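Local coordinates for uncharacterized protein (Vanderwaltozyma polyspora, PDB 5THE), which probably binds RNA as the C-terminal lobe of a budding yeast Argonaute, a part that includes the RNase H-like Piwi domain, at residues I266-T274 and P491-C499; L335-V346 and Y379-K390. All blocks are in the same frame, centred on the assembly; numbering follows the deposited sequence.

How the interactions relate
Both interactions lie within the Piwi domain, their centres about 11 Å apart, and strands 264-274 and 339-344 are parallel neighbours in its central sheet. Along the chain the order is 266-274, 335-346, 379-390 and 491-499, so the two strands of interaction 2 are made between the strand and the helix of interaction 1. Interaction 2 widens the sheet by setting strand 339-344 beside 383-389, whereas interaction 1 lays helix 490-515 across it. L269 N probably bonds to M340 O at 2.7 Å, joining the two contacts edge to edge. D272, D344 and D496 gather where the strands meet the helix, consistent with the acidic cluster of an RNase H-like fold.

Interaction 1 of 2, residues I266-T274 and P491-C499; sequences ILVLGSDVT and PVYYADLLC. With nucleotides of chain B.
The carboxylates of D272 and D496 meet with their planes 67° apart. D496 OD1 sits over one face of the D272 group, 2.9 Å from D272 CG and almost equally far from both D272 oxygens, which brings like charges close together. A chi1 of -176°, CG anti to the backbone N, carries the D272 carboxylate from the strand to the helix. The other flat group, the Y493 ring, has the phosphate of nucleotide 5 of chain B at its edge, OP1 in the ring plane; Y493 OH lies 2.4 Å from OP2, a doubtfully short distance, though a hydrogen bond fits.

This is a helix laid on a sheet, strand 267-274 crossing helix 491-499 at -41°, in the Piwi domain; with D344 nearby, the acidic pair is consistent with the place where RNase H-like folds carry their carboxylates. G270 has no side chain, so this turn of the helix comes close: G270 CA is 3.7 Å from P491 O. One turn on, A495 CB rests 3.5 Å from G270 O. At one end V268 CG1 presses on P491 CG at a tight 3.5 Å; at the other, C499 SG approaches D272 O at 3.3 Å, while C499 CB touches T274 CG2.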
# COMPACT_ATOMS: atom_id res chain seq x y z
N ILE A 266 -6.84 -14.36 8.39
CA ILE A 266 -7.39 -13.15 8.97
C ILE A 266 -7.63 -12.13 7.86
O ILE A 266 -6.83 -12.02 6.92
CB ILE A 266 -6.45 -12.60 10.05
CG1 ILE A 266 -6.32 -13.61 11.18
CG2 ILE A 266 -6.92 -11.24 10.58
CD1 ILE A 266 -5.15 -13.31 12.12
N LEU A 267 -8.74 -11.42 7.94
CA LEU A 267 -8.99 -10.30 7.04
C LEU A 267 -8.22 -9.10 7.58
O LEU A 267 -8.52 -8.60 8.67
CB LEU A 267 -10.48 -10.01 6.95
CG LEU A 267 -10.83 -8.70 6.25
CD1 LEU A 267 -10.38 -8.76 4.80
CD2 LEU A 267 -12.31 -8.40 6.33
N VAL A 268 -7.20 -8.67 6.84
CA VAL A 268 -6.35 -7.56 7.26
C VAL A 268 -6.81 -6.33 6.49
O VAL A 268 -6.86 -6.36 5.26
CB VAL A 268 -4.86 -7.85 7.02
CG1 VAL A 268 -4.02 -6.64 7.42
CG2 VAL A 268 -4.41 -9.10 7.80
N LEU A 269 -7.14 -5.27 7.22
CA LEU A 269 -7.66 -4.03 6.65
C LEU A 269 -6.70 -2.88 6.92
O LEU A 269 -6.05 -2.82 7.96
CB LEU A 269 -9.01 -3.66 7.25
CG LEU A 269 -10.15 -4.67 7.22
CD1 LEU A 269 -11.22 -4.16 8.16
CD2 LEU A 269 -10.68 -4.79 5.79
N GLY A 270 -6.66 -1.95 5.98
CA GLY A 270 -5.97 -0.69 6.19
C GLY A 270 -6.86 0.47 5.80
O GLY A 270 -7.54 0.43 4.78
N SER A 271 -6.87 1.50 6.64
CA SER A 271 -7.63 2.70 6.33
C SER A 271 -6.77 3.94 6.55
O SER A 271 -5.83 3.94 7.34
CB SER A 271 -8.92 2.80 7.15
OG SER A 271 -8.64 2.92 8.52
N ASP A 272 -7.12 4.99 5.82
CA ASP A 272 -6.45 6.28 5.92
C ASP A 272 -7.49 7.34 5.61
O ASP A 272 -8.51 7.07 4.97
CB ASP A 272 -5.24 6.37 4.96
CG ASP A 272 -4.45 7.67 5.11
OD1 ASP A 272 -4.12 8.07 6.24
OD2 ASP A 272 -4.09 8.27 4.08
N VAL A 273 -7.23 8.54 6.10
CA VAL A 273 -8.00 9.73 5.75
C VAL A 273 -7.02 10.80 5.31
O VAL A 273 -5.97 10.98 5.93
CB VAL A 273 -8.85 10.24 6.93
CG1 VAL A 273 -9.77 11.37 6.48
CG2 VAL A 273 -9.66 9.12 7.50
N THR A 274 -7.35 11.51 4.24
CA THR A 274 -6.59 12.68 3.85
C THR A 274 -7.53 13.87 3.79
O THR A 274 -8.73 13.72 3.51
CB THR A 274 -5.92 12.50 2.49
OG1 THR A 274 -6.92 12.11 1.53
CG2 THR A 274 -4.84 11.44 2.59
N PRO A 491 -0.70 -2.82 4.60
CA PRO A 491 -2.08 -2.31 4.53
C PRO A 491 -2.18 -0.82 4.72
O PRO A 491 -3.00 -0.17 4.08
CB PRO A 491 -2.80 -3.06 5.67
CG PRO A 491 -1.98 -4.26 5.90
CD PRO A 491 -0.58 -3.91 5.60
N VAL A 492 -1.36 -0.26 5.64
CA VAL A 492 -1.38 1.17 5.90
C VAL A 492 -0.86 1.93 4.69
O VAL A 492 -1.48 2.88 4.22
CB VAL A 492 -0.57 1.49 7.17
CG1 VAL A 492 -0.37 3.03 7.32
CG2 VAL A 492 -1.23 0.91 8.39
N TYR A 493 0.30 1.51 4.19
CA TYR A 493 0.86 2.12 2.99
C TYR A 493 -0.14 2.06 1.84
O TYR A 493 -0.38 3.06 1.15
CB TYR A 493 2.17 1.40 2.64
CG TYR A 493 3.33 2.27 2.18
CD1 TYR A 493 3.19 3.15 1.11
CD2 TYR A 493 4.59 2.16 2.79
CE1 TYR A 493 4.27 3.93 0.68
CE2 TYR A 493 5.66 2.93 2.38
CZ TYR A 493 5.51 3.82 1.32
OH TYR A 493 6.58 4.58 0.92
N TYR A 494 -0.74 0.89 1.62
CA TYR A 494 -1.75 0.75 0.56
C TYR A 494 -2.92 1.72 0.76
O TYR A 494 -3.40 2.32 -0.20
CB TYR A 494 -2.30 -0.67 0.52
CG TYR A 494 -1.30 -1.70 0.07
CD1 TYR A 494 -0.32 -1.39 -0.86
CD2 TYR A 494 -1.37 -3.00 0.56
CE1 TYR A 494 0.59 -2.36 -1.29
CE2 TYR A 494 -0.47 -3.97 0.13
CZ TYR A 494 0.51 -3.64 -0.79
OH TYR A 494 1.40 -4.59 -1.21
N ALA A 495 -3.41 1.84 2.00
CA ALA A 495 -4.52 2.75 2.26
C ALA A 495 -4.13 4.19 2.01
O ALA A 495 -4.92 4.97 1.46
CB ALA A 495 -5.03 2.57 3.70
N ASP A 496 -2.91 4.58 2.41
CA ASP A 496 -2.43 5.93 2.12
C ASP A 496 -2.45 6.19 0.62
O ASP A 496 -2.92 7.24 0.17
CB ASP A 496 -1.01 6.14 2.66
CG ASP A 496 -0.93 5.99 4.15
OD1 ASP A 496 -1.98 6.09 4.82
OD2 ASP A 496 0.18 5.77 4.65
N LEU A 497 -1.92 5.24 -0.16
CA LEU A 497 -1.85 5.41 -1.61
C LEU A 497 -3.23 5.49 -2.24
O LEU A 497 -3.41 6.18 -3.24
CB LEU A 497 -1.06 4.25 -2.23
CG LEU A 497 0.39 4.22 -1.74
CD1 LEU A 497 1.08 2.97 -2.27
CD2 LEU A 497 1.09 5.47 -2.23
N LEU A 498 -4.20 4.75 -1.71
CA LEU A 498 -5.53 4.81 -2.29
C LEU A 498 -6.18 6.16 -2.01
O LEU A 498 -6.84 6.73 -2.88
CB LEU A 498 -6.39 3.65 -1.77
CG LEU A 498 -7.86 3.64 -2.21
CD1 LEU A 498 -7.95 3.77 -3.73
CD2 LEU A 498 -8.56 2.35 -1.72
N CYS A 499 -6.00 6.68 -0.79
CA CYS A 499 -6.44 8.04 -0.49
C CYS A 499 -5.82 9.05 -1.43
O CYS A 499 -6.49 9.99 -1.88
CB CYS A 499 -6.07 8.41 0.94
SG CYS A 499 -7.35 8.16 2.11
P A B 5 9.58 3.72 2.90
OP1 A B 5 9.05 3.04 4.12
OP2 A B 5 8.71 4.60 2.09
O5' A B 5 10.88 4.50 3.35
C5' A B 5 11.88 3.83 4.10
C4' A B 5 13.19 4.57 4.05
O4' A B 5 13.66 4.63 2.68
C3' A B 5 13.12 6.03 4.49
O3' A B 5 13.23 6.14 5.89
C2' A B 5 14.29 6.66 3.74
O2' A B 5 15.51 6.39 4.40
C1' A B 5 14.28 5.88 2.44
N9 A B 5 13.53 6.56 1.39
C8 A B 5 12.18 6.54 1.13
N7 A B 5 11.85 7.28 0.10
C5 A B 5 13.05 7.81 -0.33
C6 A B 5 13.37 8.67 -1.39
N6 A B 5 12.44 9.15 -2.21
N1 A B 5 14.68 9.00 -1.54
C2 A B 5 15.60 8.50 -0.69
N3 A B 5 15.41 7.67 0.34
C4 A B 5 14.10 7.38 0.45
P A B 4 7.89 3.60 -2.77
OP1 A B 4 6.46 3.23 -2.62
OP2 A B 4 8.31 4.90 -3.30
O5' A B 4 8.60 3.39 -1.36
C5' A B 4 8.68 2.09 -0.79
C4' A B 4 10.06 1.78 -0.30
O4' A B 4 11.00 1.78 -1.39
C3' A B 4 10.65 2.76 0.70
O3' A B 4 10.15 2.53 2.00
C2' A B 4 12.15 2.51 0.55
O2' A B 4 12.51 1.30 1.22
C1' A B 4 12.25 2.26 -0.96
N9 A B 4 12.52 3.49 -1.70
C8 A B 4 11.62 4.49 -1.99
N7 A B 4 12.13 5.48 -2.68
C5 A B 4 13.45 5.10 -2.85
C6 A B 4 14.50 5.74 -3.50
N6 A B 4 14.33 6.92 -4.10
N1 A B 4 15.69 5.11 -3.51
C2 A B 4 15.80 3.91 -2.90
N3 A B 4 14.88 3.20 -2.25
C4 A B 4 13.71 3.87 -2.26

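Interaction 2 of 2, residues L335-V346 and Y379-K390; sequences LPTKIMYFRDGV and YDPPVTCIATVK
D344 reaches across to T388 and K390 near the C-terminal end of the pairing. Its chi1 of -167° sets CG anti to the backbone N and turns the carboxylate toward the partner strand. D344 CB lies beside T388 OG1, and CG forks the chain toward two partners. D344 OD1 takes the salt bridge from K390 NZ at 2.7 Å, on the lone pair that faces the other oxygen; the same OD1 has D496 close by, a like charge. D344 OD2 accepts from T388 OG1 at 3.0 Å, met from above the carboxylate plane, and from a water that also links K390 N and K390 NZ. Three donors therefore hold the group's rotation, and the water ties K390's backbone to its own ammonium.

The far end of the pairing is fastened by Y379. L335 CD1 lies over one ring face, 3.7 Å from the centroid in a CH-pi contact, and P381 CD covers the opposite one. Y379 OH donates to P336 O at 2.6 Å.

In between, the strands run parallel. I339, Y341 and R343 each turn both N and O to strand 383-389, as in I339 N to P382 O at 3.0 Å and T384 N to I339 O at 2.9 Å; M340 and F342 bond to strand 264-274 instead. F342 CD1 and CE1 run along I386 CB, both 3.9 Å away; on the other face C385 SG comes 3.7 Å from Y341 CD2, obliquely to the ring.

Helix 351-373 connects the strands in a beta-alpha-beta unit; its E358 accepts Y341 OH and makes a salt bridge with R343 NH2, which also bonds to E311 O. Strand 264-274 pairs with the other edge of 339-344 and 452-459 with that of 383-389, while helix 465-475 covers M340, F342 and I386.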
# COMPACT_ATOMS: atom_id res chain seq x y z
N LEU A 335 -16.74 -16.43 5.06
CA LEU A 335 -16.36 -15.11 5.55
C LEU A 335 -15.20 -15.24 6.53
O LEU A 335 -14.99 -16.31 7.10
CB LEU A 335 -17.54 -14.45 6.24
CG LEU A 335 -18.78 -14.28 5.37
CD1 LEU A 335 -19.93 -13.68 6.17
CD2 LEU A 335 -18.41 -13.49 4.12
N PRO A 336 -14.42 -14.19 6.73
CA PRO A 336 -13.33 -14.28 7.70
C PRO A 336 -13.86 -14.45 9.11
O PRO A 336 -14.96 -14.02 9.45
CB PRO A 336 -12.57 -12.96 7.53
CG PRO A 336 -13.54 -12.03 6.89
CD PRO A 336 -14.47 -12.87 6.06
N THR A 337 -13.07 -15.13 9.93
CA THR A 337 -13.43 -15.32 11.32
C THR A 337 -12.66 -14.39 12.26
O THR A 337 -12.96 -14.37 13.46
CB THR A 337 -13.23 -16.78 11.74
OG1 THR A 337 -11.85 -17.15 11.56
CG2 THR A 337 -14.11 -17.70 10.88
N LYS A 338 -11.70 -13.63 11.74
CA LYS A 338 -10.99 -12.59 12.50
C LYS A 338 -10.73 -11.42 11.57
O LYS A 338 -10.44 -11.62 10.38
CB LYS A 338 -9.65 -13.08 13.07
CG LYS A 338 -9.73 -14.17 14.14
CD LYS A 338 -8.33 -14.48 14.67
CE LYS A 338 -8.35 -15.60 15.70
NZ LYS A 338 -9.20 -15.24 16.85
N ILE A 339 -10.81 -10.21 12.12
CA ILE A 339 -10.55 -8.99 11.36
C ILE A 339 -9.46 -8.20 12.08
O ILE A 339 -9.52 -8.01 13.30
CB ILE A 339 -11.83 -8.15 11.19
CG1 ILE A 339 -12.90 -8.96 10.46
CG2 ILE A 339 -11.56 -6.87 10.46
CD1 ILE A 339 -14.22 -8.21 10.31
N MET A 340 -8.48 -7.73 11.32
CA MET A 340 -7.39 -6.89 11.81
C MET A 340 -7.48 -5.55 11.08
O MET A 340 -7.35 -5.51 9.86
CB MET A 340 -6.04 -7.56 11.55
CG MET A 340 -4.84 -6.79 12.04
SD MET A 340 -4.31 -7.39 13.65
CE MET A 340 -4.21 -9.15 13.33
N TYR A 341 -7.69 -4.47 11.84
CA TYR A 341 -8.02 -3.16 11.28
C TYR A 341 -6.91 -2.16 11.59
O TYR A 341 -6.77 -1.69 12.72
CB TYR A 341 -9.36 -2.70 11.84
CG TYR A 341 -9.77 -1.30 11.43
CD1 TYR A 341 -9.81 -0.94 10.10
CD2 TYR A 341 -10.12 -0.35 12.39
CE1 TYR A 341 -10.19 0.35 9.72
CE2 TYR A 341 -10.50 0.93 12.03
CZ TYR A 341 -10.54 1.27 10.69
OH TYR A 341 -10.93 2.54 10.32
N PHE A 342 -6.11 -1.84 10.58
CA PHE A 342 -5.02 -0.87 10.74
C PHE A 342 -5.52 0.51 10.37
O PHE A 342 -5.99 0.71 9.25
CB PHE A 342 -3.81 -1.22 9.88
CG PHE A 342 -2.99 -2.34 10.43
CD1 PHE A 342 -1.94 -2.08 11.31
CD2 PHE A 342 -3.25 -3.64 10.06
CE1 PHE A 342 -1.18 -3.11 11.81
CE2 PHE A 342 -2.48 -4.68 10.57
CZ PHE A 342 -1.45 -4.41 11.45
N ARG A 343 -5.43 1.45 11.30
CA ARG A 343 -5.96 2.78 11.09
C ARG A 343 -4.82 3.79 11.03
O ARG A 343 -4.08 3.94 12.00
CB ARG A 343 -6.95 3.15 12.19
CG ARG A 343 -7.41 4.59 12.10
CD ARG A 343 -8.13 4.88 10.81
NE ARG A 343 -9.15 5.88 11.07
CZ ARG A 343 -8.95 7.19 10.94
NH1 ARG A 343 -7.78 7.62 10.51
NH2 ARG A 343 -9.93 8.04 11.22
N ASP A 344 -4.69 4.47 9.90
CA ASP A 344 -3.65 5.48 9.71
C ASP A 344 -4.29 6.86 9.61
O ASP A 344 -5.48 7.00 9.31
CB ASP A 344 -2.82 5.20 8.45
CG ASP A 344 -1.56 6.02 8.40
OD1 ASP A 344 -1.12 6.42 7.31
OD2 ASP A 344 -1.00 6.28 9.49
N GLY A 345 -3.48 7.88 9.82
CA GLY A 345 -3.96 9.23 9.61
C GLY A 345 -4.86 9.63 10.75
O GLY A 345 -6.01 10.04 10.52
N VAL A 346 -4.37 9.48 11.98
CA VAL A 346 -5.20 9.68 13.17
C VAL A 346 -4.38 10.32 14.28
O VAL A 346 -3.20 10.01 14.47
CB VAL A 346 -5.83 8.35 13.65
CG1 VAL A 346 -4.75 7.35 14.07
CG2 VAL A 346 -6.82 8.61 14.77
N TYR A 379 -23.31 -13.15 12.02
CA TYR A 379 -21.90 -12.91 11.70
C TYR A 379 -21.35 -11.83 12.62
O TYR A 379 -21.72 -10.66 12.51
CB TYR A 379 -21.73 -12.52 10.24
CG TYR A 379 -20.30 -12.37 9.83
CD1 TYR A 379 -19.42 -13.44 9.92
CD2 TYR A 379 -19.82 -11.17 9.32
CE1 TYR A 379 -18.10 -13.32 9.55
CE2 TYR A 379 -18.49 -11.04 8.93
CZ TYR A 379 -17.64 -12.12 9.05
OH TYR A 379 -16.32 -12.00 8.67
N ASP A 380 -20.45 -12.23 13.52
CA ASP A 380 -19.88 -11.32 14.52
C ASP A 380 -18.41 -11.67 14.74
O ASP A 380 -18.03 -12.17 15.79
CB ASP A 380 -20.68 -11.41 15.82
CG ASP A 380 -20.16 -10.48 16.90
OD1 ASP A 380 -19.56 -9.44 16.56
OD2 ASP A 380 -20.36 -10.81 18.09
N PRO A 381 -17.55 -11.40 13.75
CA PRO A 381 -16.13 -11.78 13.88
C PRO A 381 -15.39 -10.86 14.83
O PRO A 381 -15.62 -9.64 14.83
CB PRO A 381 -15.60 -11.66 12.44
CG PRO A 381 -16.49 -10.60 11.81
CD PRO A 381 -17.85 -10.75 12.46
N PRO A 382 -14.47 -11.38 15.64
CA PRO A 382 -13.70 -10.51 16.55
C PRO A 382 -12.74 -9.59 15.79
O PRO A 382 -12.09 -9.99 14.82
CB PRO A 382 -12.94 -11.51 17.43
CG PRO A 382 -12.86 -12.79 16.60
CD PRO A 382 -14.12 -12.81 15.79
N VAL A 383 -12.63 -8.37 16.28
CA VAL A 383 -11.85 -7.33 15.62
C VAL A 383 -10.66 -6.94 16.49
O VAL A 383 -10.78 -6.83 17.72
CB VAL A 383 -12.74 -6.10 15.33
CG1 VAL A 383 -11.93 -4.98 14.71
CG2 VAL A 383 -13.92 -6.51 14.41
N THR A 384 -9.51 -6.73 15.86
CA THR A 384 -8.39 -6.05 16.51
C THR A 384 -8.16 -4.76 15.73
O THR A 384 -8.11 -4.78 14.50
CB THR A 384 -7.12 -6.91 16.51
OG1 THR A 384 -7.33 -8.10 17.28
CG2 THR A 384 -5.95 -6.11 17.13
N CYS A 385 -8.02 -3.65 16.44
CA CYS A 385 -7.71 -2.37 15.81
C CYS A 385 -6.31 -1.89 16.22
O CYS A 385 -5.98 -1.85 17.41
CB CYS A 385 -8.76 -1.32 16.16
SG CYS A 385 -8.31 0.33 15.59
N ILE A 386 -5.50 -1.52 15.23
CA ILE A 386 -4.18 -0.96 15.49
C ILE A 386 -4.06 0.37 14.77
O ILE A 386 -4.26 0.45 13.55
CB ILE A 386 -3.05 -1.90 15.06
CG1 ILE A 386 -3.14 -3.21 15.84
CG2 ILE A 386 -1.69 -1.21 15.28
CD1 ILE A 386 -2.04 -4.21 15.49
N ALA A 387 -3.71 1.41 15.51
CA ALA A 387 -3.48 2.72 14.92
C ALA A 387 -1.99 2.94 14.74
O ALA A 387 -1.18 2.55 15.59
CB ALA A 387 -4.10 3.82 15.79
N THR A 388 -1.63 3.58 13.64
CA THR A 388 -0.25 3.90 13.32
C THR A 388 -0.07 5.40 13.20
O THR A 388 -0.90 6.10 12.60
CB THR A 388 0.18 3.22 12.00
OG1 THR A 388 -0.71 3.62 10.95
CG2 THR A 388 0.14 1.69 12.15
N VAL A 389 1.02 5.90 13.78
CA VAL A 389 1.46 7.28 13.60
C VAL A 389 2.89 7.21 13.11
O VAL A 389 3.80 6.83 13.87
CB VAL A 389 1.35 8.11 14.89
CG1 VAL A 389 1.95 9.50 14.70
CG2 VAL A 389 -0.10 8.19 15.37
N LYS A 390 3.12 7.53 11.83
CA LYS A 390 4.45 7.31 11.29
C LYS A 390 5.32 8.56 11.27
O LYS A 390 6.54 8.44 11.15
CB LYS A 390 4.39 6.68 9.90
CG LYS A 390 3.51 7.36 8.90
CD LYS A 390 3.59 6.65 7.55
CE LYS A 390 2.21 6.41 7.00
NZ LYS A 390 1.34 7.61 7.16
O HOH W 1 0.80 8.17 10.09